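Local structure of lipase (Streptomyces rimosus, 5MAL) at residues Tyr11-Ser19 and Cys27-Pro35. The protein hydrolyses ester bonds in triacylglycerols, with a preference for medium-length acyl chains, and also cleaves aryl esters and long-chain acyl-CoA thioesters. Residues are numbered along the deposited sequence; the frame is centred on the assembly and turned at random.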
# COMPACT_ATOMS: atom_id res chain seq x y z
N TYR A 11 2.07 -2.48 2.68
CA TYR A 11 1.17 -1.42 3.17
C TYR A 11 -0.14 -2.04 3.61
O TYR A 11 -0.91 -1.43 4.37
CB TYR A 11 0.95 -0.33 2.13
CG TYR A 11 2.18 0.51 1.99
CD1 TYR A 11 3.30 0.02 1.34
CD2 TYR A 11 2.26 1.77 2.57
CE1 TYR A 11 4.44 0.75 1.24
CE2 TYR A 11 3.42 2.52 2.47
CZ TYR A 11 4.51 2.00 1.81
OH TYR A 11 5.67 2.71 1.68
N SER A 12 -0.42 -3.24 3.12
CA SER A 12 -1.63 -3.93 3.51
C SER A 12 -1.32 -4.93 4.60
O SER A 12 -2.13 -5.13 5.49
CB SER A 12 -2.28 -4.66 2.33
OG SER A 12 -2.82 -3.71 1.42
N SER A 13 -0.17 -5.58 4.51
CA SER A 13 0.19 -6.54 5.55
C SER A 13 0.44 -5.80 6.85
O SER A 13 0.15 -6.32 7.92
CB SER A 13 1.43 -7.36 5.16
OG SER A 13 2.63 -6.63 5.40
N GLY A 14 0.96 -4.58 6.75
CA GLY A 14 1.15 -3.75 7.92
C GLY A 14 2.56 -3.75 8.47
O GLY A 14 2.76 -3.59 9.67
N VAL A 15 3.55 -3.96 7.61
CA VAL A 15 4.94 -3.75 8.00
C VAL A 15 5.03 -2.36 8.60
O VAL A 15 4.56 -1.40 8.01
CB VAL A 15 5.88 -3.89 6.79
CG1 VAL A 15 7.31 -3.49 7.15
CG2 VAL A 15 5.81 -5.31 6.28
N GLY A 16 5.59 -2.27 9.80
CA GLY A 16 5.68 -0.99 10.48
C GLY A 16 4.64 -0.74 11.56
O GLY A 16 4.80 0.17 12.39
N ALA A 17 3.58 -1.55 11.58
CA ALA A 17 2.51 -1.36 12.56
C ALA A 17 2.66 -2.32 13.73
O ALA A 17 1.94 -2.20 14.72
CB ALA A 17 1.16 -1.54 11.92
N GLY A 18 3.57 -3.28 13.61
CA GLY A 18 3.89 -4.19 14.70
C GLY A 18 2.91 -5.31 14.92
O GLY A 18 2.07 -5.59 14.07
N SER A 19 3.02 -5.98 16.07
CA SER A 19 2.08 -7.03 16.46
C SER A 19 1.81 -8.02 15.31
O SER A 19 0.66 -8.23 14.92
CB SER A 19 0.78 -6.40 16.93
OG SER A 19 1.01 -5.60 18.09
N CYS A 27 5.88 -12.47 5.55
CA CYS A 27 4.81 -11.62 5.05
C CYS A 27 4.56 -10.44 5.98
O CYS A 27 4.10 -9.40 5.54
CB CYS A 27 3.52 -12.42 4.86
SG CYS A 27 3.55 -13.45 3.39
N LYS A 28 4.88 -10.62 7.26
CA LYS A 28 4.76 -9.57 8.26
C LYS A 28 3.34 -9.02 8.27
O LYS A 28 3.13 -7.83 8.11
CB LYS A 28 5.78 -8.46 7.99
CG LYS A 28 7.19 -8.76 8.48
CD LYS A 28 7.27 -8.70 9.99
CE LYS A 28 8.71 -8.85 10.46
NZ LYS A 28 8.79 -9.01 11.94
N ARG A 29 2.37 -9.90 8.45
CA ARG A 29 0.99 -9.47 8.58
C ARG A 29 0.69 -9.04 10.01
O ARG A 29 0.58 -9.86 10.92
CB ARG A 29 0.03 -10.57 8.14
CG ARG A 29 0.02 -10.70 6.61
CD ARG A 29 -1.06 -11.67 6.13
NE ARG A 29 -0.72 -13.07 6.35
CZ ARG A 29 -0.11 -13.86 5.47
NH1 ARG A 29 0.27 -13.40 4.29
NH2 ARG A 29 0.13 -15.14 5.78
N SER A 30 0.53 -7.74 10.17
CA SER A 30 0.30 -7.12 11.45
C SER A 30 -1.14 -7.21 11.90
O SER A 30 -2.05 -7.01 11.09
CB SER A 30 0.72 -5.65 11.38
OG SER A 30 0.20 -4.94 12.48
N THR A 31 -1.37 -7.47 13.18
CA THR A 31 -2.73 -7.41 13.71
C THR A 31 -3.22 -5.97 13.82
O THR A 31 -4.41 -5.72 14.06
CB THR A 31 -2.85 -8.11 15.09
OG1 THR A 31 -2.12 -7.36 16.06
CG2 THR A 31 -2.30 -9.50 15.01
N LYS A 32 -2.30 -5.02 13.64
CA LYS A 32 -2.67 -3.61 13.65
C LYS A 32 -2.70 -3.04 12.24
O LYS A 32 -2.83 -1.83 12.05
CB LYS A 32 -1.71 -2.81 14.52
CG LYS A 32 -1.76 -3.24 15.98
CD LYS A 32 -0.95 -2.31 16.87
CE LYS A 32 -0.86 -2.88 18.28
NZ LYS A 32 -2.17 -2.86 18.97
N SER A 33 -2.58 -3.91 11.24
CA SER A 33 -2.76 -3.52 9.84
C SER A 33 -4.22 -3.17 9.57
O SER A 33 -5.11 -3.64 10.28
CB SER A 33 -2.35 -4.66 8.92
OG SER A 33 -3.24 -5.74 9.09
N TYR A 34 -4.50 -2.39 8.53
CA TYR A 34 -5.90 -2.01 8.36
C TYR A 34 -6.78 -3.25 8.08
O TYR A 34 -7.90 -3.30 8.56
CB TYR A 34 -6.09 -0.93 7.28
CG TYR A 34 -5.85 -1.39 5.88
CD1 TYR A 34 -6.87 -1.97 5.13
CD2 TYR A 34 -4.61 -1.21 5.27
CE1 TYR A 34 -6.65 -2.40 3.84
CE2 TYR A 34 -4.38 -1.63 3.98
CZ TYR A 34 -5.41 -2.23 3.28
OH TYR A 34 -5.22 -2.66 2.00
N PRO A 35 -6.28 -4.28 7.34
CA PRO A 35 -7.21 -5.40 7.19
C PRO A 35 -7.50 -6.12 8.49
O PRO A 35 -8.64 -6.50 8.72
CB PRO A 35 -6.47 -6.33 6.21
CG PRO A 35 -5.60 -5.42 5.43
CD PRO A 35 -5.09 -4.47 6.48
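Ser30 OG reaches across to the carbonyl of Gly18, an example of how small hydroxyls can tie two loops of an SGNH hydrolase together. The 11-19 segment runs out of the short helix 10-13, which begins with the nucleophile Ser10, and 27-35 leads into helix 34-40. With OG anti to the backbone N (chi1 165°), Ser30 donates to Gly18 O over a short 2.5 Å and accepts from Lys32 N, closing an ST turn. Replaced by an alanine, Ser30 would lose the hydroxyl, which is likely to leave Gly18 O without this donor and Lys32 N without its side-chain acceptor. The backbone of Ser30 is held as well: its N bonds to Ser13 O at 2.7 Å. Next to Ser13, Gly14 has positive phi, and a CB there would run into Ser30 CB and Ser33 CB. Ser13 OG faces the carbonyls of Cys27 and Lys28, its single proton within reach of both. Farther along, Val15, whose side chain lies near that of Ser10, meets Lys28 CB through CG2, the two side chains crossing at about a right angle. At the start of helix 34-40, the Tyr34 ring turns its CE2 edge to Tyr11 O, while Tyr34 OH hydrogen-bonds Ser12 OG at 2.7 Å; Ser12 OG also bonds Thr78. At the outer end, Ser19 O takes two bonds from Thr31, one from N and one from OG1, which sits in the carbonyl plane on a lone pair, 3.1 Å from Ser19 O.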